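Local coordinates for protein trimethylamine-N-oxide reductase (Haemophilus influenzae, PDB 7L5I) that probably reduces S- or N-oxide substrates such as trimethylamine N-oxide at a molybdenum centre held by two guanine dinucleotide pterin cofactors, at residues A573-A578 / M585-K590. Sequence-based numbering, arbitrary orientation.
Sequences AAFSAA and MPRFDK
The ring of F575 is the main bump here, received in a hollow that residues 585-587 form as the chain turns back after helix 563-580. With CG anti to the backbone N (chi1 -176°), the ring reaches out from the helix and lies against the guanidinium of R587. That group lies flat on one face, planes 10° apart and centres 3.9 Å apart, a stacked cation-pi pair. The bend at chi2 of R587 folds its chain over the ring, and CD adds a CH-pi contact 4.1 Å from the ring centroid. R587 NH1 also makes a weak hydrogen bond to N572 OD1. Backbone carbonyls line another part of the hollow: P586 O sits near the ring plane, 3.6 Å from F575 CD2, while M585 O comes obliquely to within 3.1 Å of F575 CE2. A water lies over the opposite face; it donates to F575 O and weakly accepts from M585 N.

The second bump is M585, settled in the shallow groove between A574 and A578, one turn apart on the helix. Its SD lies 3.5 Å from A578 CB, and its CE 4.2 Å from A574 CB.

The contact closes the turn between helices 563-580 and 588-594. With no direct hydrogen bond between the segments, it rests on apolar packing and the cation-pi stack; the ring face probably steadies a guanidinium whose charge need not be buried.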
ATOM      1  N   ALA A 573     -25.299 -11.676   6.179  1.00 16.59           N
ATOM      2  CA  ALA A 573     -24.737 -10.949   7.305  1.00 20.80           C
ATOM      3  C   ALA A 573     -25.103  -9.467   7.229  1.00 19.26           C
ATOM      4  O   ALA A 573     -25.431  -8.844   8.243  1.00 20.97           O
ATOM      5  CB  ALA A 573     -23.219 -11.133   7.337  1.00 19.50           C
ATOM      6  N   ALA A 574     -25.033  -8.880   6.036  1.00 16.70           N
ATOM      7  CA  ALA A 574     -25.419  -7.485   5.879  1.00 16.70           C
ATOM      8  C   ALA A 574     -26.922  -7.319   6.058  1.00 19.14           C
ATOM      9  O   ALA A 574     -27.374  -6.361   6.696  1.00 17.05           O
ATOM     10  CB  ALA A 574     -24.970  -6.960   4.510  1.00 15.81           C
ATOM     11  N   PHE A 575     -27.700  -8.254   5.509  1.00 18.32           N
ATOM     12  CA  PHE A 575     -29.155  -8.199   5.594  1.00 18.85           C
ATOM     13  C   PHE A 575     -29.619  -8.133   7.044  1.00 19.24           C
ATOM     14  O   PHE A 575     -30.446  -7.283   7.403  1.00 22.13           O
ATOM     15  CB  PHE A 575     -29.734  -9.412   4.857  1.00 19.71           C
ATOM     16  CG  PHE A 575     -31.234  -9.421   4.804  1.00 19.70           C
ATOM     17  CD1 PHE A 575     -31.958  -9.894   5.876  1.00 24.67           C
ATOM     18  CD2 PHE A 575     -31.908  -8.939   3.696  1.00 21.13           C
ATOM     19  CE1 PHE A 575     -33.346  -9.889   5.853  1.00 27.51           C
ATOM     20  CE2 PHE A 575     -33.297  -8.930   3.663  1.00 23.08           C
ATOM     21  CZ  PHE A 575     -34.011  -9.393   4.752  1.00 25.23           C
ATOM     22  N   SER A 576     -29.070  -9.006   7.899  1.00 17.82           N
ATOM     23  CA  SER A 576     -29.459  -9.042   9.303  1.00 19.00           C
ATOM     24  C   SER A 576     -28.988  -7.811  10.055  1.00 18.90           C
ATOM     25  O   SER A 576     -29.727  -7.268  10.890  1.00 20.82           O
ATOM     26  CB  SER A 576     -28.888 -10.292   9.977  1.00 27.97           C
ATOM     27  OG  SER A 576     -29.417 -11.458   9.387  1.00 42.97           O
ATOM     28  N   ALA A 577     -27.746  -7.382   9.810  1.00 20.10           N
ATOM     29  CA  ALA A 577     -27.259  -6.159  10.445  1.00 22.08           C
ATOM     30  C   ALA A 577     -28.057  -4.945   9.995  1.00 22.50           C
ATOM     31  O   ALA A 577     -28.354  -4.059  10.804  1.00 21.68           O
ATOM     32  CB  ALA A 577     -25.780  -5.936  10.150  1.00 20.79           C
ATOM     33  N   ALA A 578     -28.405  -4.871   8.701  1.00 18.01           N
ATOM     34  CA  ALA A 578     -29.221  -3.754   8.235  1.00 19.25           C
ATOM     35  C   ALA A 578     -30.589  -3.762   8.910  1.00 20.12           C
ATOM     36  O   ALA A 578     -31.085  -2.708   9.331  1.00 19.69           O
ATOM     37  CB  ALA A 578     -29.365  -3.798   6.718  1.00 16.95           C
ATOM     38  N   MET A 585     -33.524  -4.323   3.205  1.00 23.15           N
ATOM     39  CA  MET A 585     -32.744  -4.744   2.054  1.00 24.02           C
ATOM     40  C   MET A 585     -33.506  -5.820   1.288  1.00 21.00           C
ATOM     41  O   MET A 585     -34.304  -6.558   1.878  1.00 21.26           O
ATOM     42  CB  MET A 585     -31.381  -5.315   2.475  1.00 22.14           C
ATOM     43  CG  MET A 585     -30.360  -4.285   2.917  1.00 20.06           C
ATOM     44  SD  MET A 585     -28.888  -5.087   3.542  1.00 21.86           S
ATOM     45  CE  MET A 585     -28.081  -5.677   2.047  1.00 25.44           C
ATOM     46  N   PRO A 586     -33.304  -5.922  -0.026  1.00 17.09           N
ATOM     47  CA  PRO A 586     -33.808  -7.094  -0.748  1.00 22.04           C
ATOM     48  C   PRO A 586     -33.090  -8.335  -0.263  1.00 21.28           C
ATOM     49  O   PRO A 586     -31.949  -8.260   0.201  1.00 18.20           O
ATOM     50  CB  PRO A 586     -33.458  -6.787  -2.205  1.00 20.53           C
ATOM     51  CG  PRO A 586     -32.271  -5.875  -2.121  1.00 21.88           C
ATOM     52  CD  PRO A 586     -32.500  -5.037  -0.883  1.00 19.94           C
ATOM     53  N   ARG A 587     -33.750  -9.487  -0.380  1.00 18.39           N
ATOM     54  CA  ARG A 587     -33.031 -10.731  -0.148  1.00 19.53           C
ATOM     55  C   ARG A 587     -32.015 -10.952  -1.270  1.00 17.43           C
ATOM     56  O   ARG A 587     -32.045 -10.295  -2.310  1.00 16.93           O
ATOM     57  CB  ARG A 587     -33.987 -11.912  -0.059  1.00 22.92           C
ATOM     58  CG  ARG A 587     -34.647 -12.069   1.330  1.00 29.34           C
ATOM     59  CD  ARG A 587     -33.651 -12.570   2.364  1.00 32.64           C
ATOM     60  NE  ARG A 587     -34.272 -12.869   3.652  1.00 50.05           N
ATOM     61  CZ  ARG A 587     -33.603 -13.210   4.753  1.00 49.88           C
ATOM     62  NH1 ARG A 587     -32.272 -13.293   4.743  1.00 33.93           N
ATOM     63  NH2 ARG A 587     -34.268 -13.458   5.874  1.00 42.59           N
ATOM     64  N   PHE A 588     -31.101 -11.906  -1.054  1.00 16.98           N
ATOM     65  CA  PHE A 588     -29.994 -12.080  -1.995  1.00 16.39           C
ATOM     66  C   PHE A 588     -30.467 -12.367  -3.415  1.00 13.24           C
ATOM     67  O   PHE A 588     -29.894 -11.852  -4.380  1.00 16.13           O
ATOM     68  CB  PHE A 588     -29.090 -13.205  -1.539  1.00 15.27           C
ATOM     69  CG  PHE A 588     -27.954 -13.477  -2.474  1.00 14.10           C
ATOM     70  CD1 PHE A 588     -26.919 -12.582  -2.617  1.00 17.24           C
ATOM     71  CD2 PHE A 588     -27.939 -14.620  -3.226  1.00 17.28           C
ATOM     72  CE1 PHE A 588     -25.867 -12.853  -3.488  1.00 16.10           C
ATOM     73  CE2 PHE A 588     -26.904 -14.882  -4.085  1.00 19.30           C
ATOM     74  CZ  PHE A 588     -25.870 -14.001  -4.212  1.00 17.95           C
ATOM     75  N   ASP A 589     -31.462 -13.236  -3.571  1.00 16.70           N
ATOM     76  CA  ASP A 589     -31.872 -13.626  -4.917  1.00 19.61           C
ATOM     77  C   ASP A 589     -32.285 -12.413  -5.738  1.00 17.78           C
ATOM     78  O   ASP A 589     -31.923 -12.296  -6.921  1.00 18.04           O
ATOM     79  CB  ASP A 589     -33.021 -14.629  -4.837  1.00 22.19           C
ATOM     80  CG  ASP A 589     -33.555 -15.009  -6.210  1.00 46.73           C
ATOM     81  OD1 ASP A 589     -32.767 -15.557  -7.006  1.00 53.49           O
ATOM     82  OD2 ASP A 589     -34.749 -14.759  -6.502  1.00 49.88           O
ATOM     83  N   LYS A 590     -33.045 -11.505  -5.126  1.00 18.38           N
ATOM     84  CA  LYS A 590     -33.505 -10.302  -5.800  1.00 15.84           C
ATOM     85  C   LYS A 590     -32.353  -9.350  -6.048  1.00 15.24           C
ATOM     86  O   LYS A 590     -32.195  -8.813  -7.156  1.00 15.33           O
ATOM     87  CB  LYS A 590     -34.600  -9.645  -4.953  1.00 20.06           C
ATOM     88  CG  LYS A 590     -35.250  -8.417  -5.541  1.00 23.97           C
ATOM     89  CD  LYS A 590     -36.353  -7.925  -4.569  1.00 32.17           C
ATOM     90  CE  LYS A 590     -37.591  -7.407  -5.273  1.00 45.04           C
ATOM     91  NZ  LYS A 590     -38.823  -7.542  -4.422  1.00 53.21           N
TER
HETATM   92  O   HOH W   1     -32.702  -5.838   6.027  1.00 21.08           O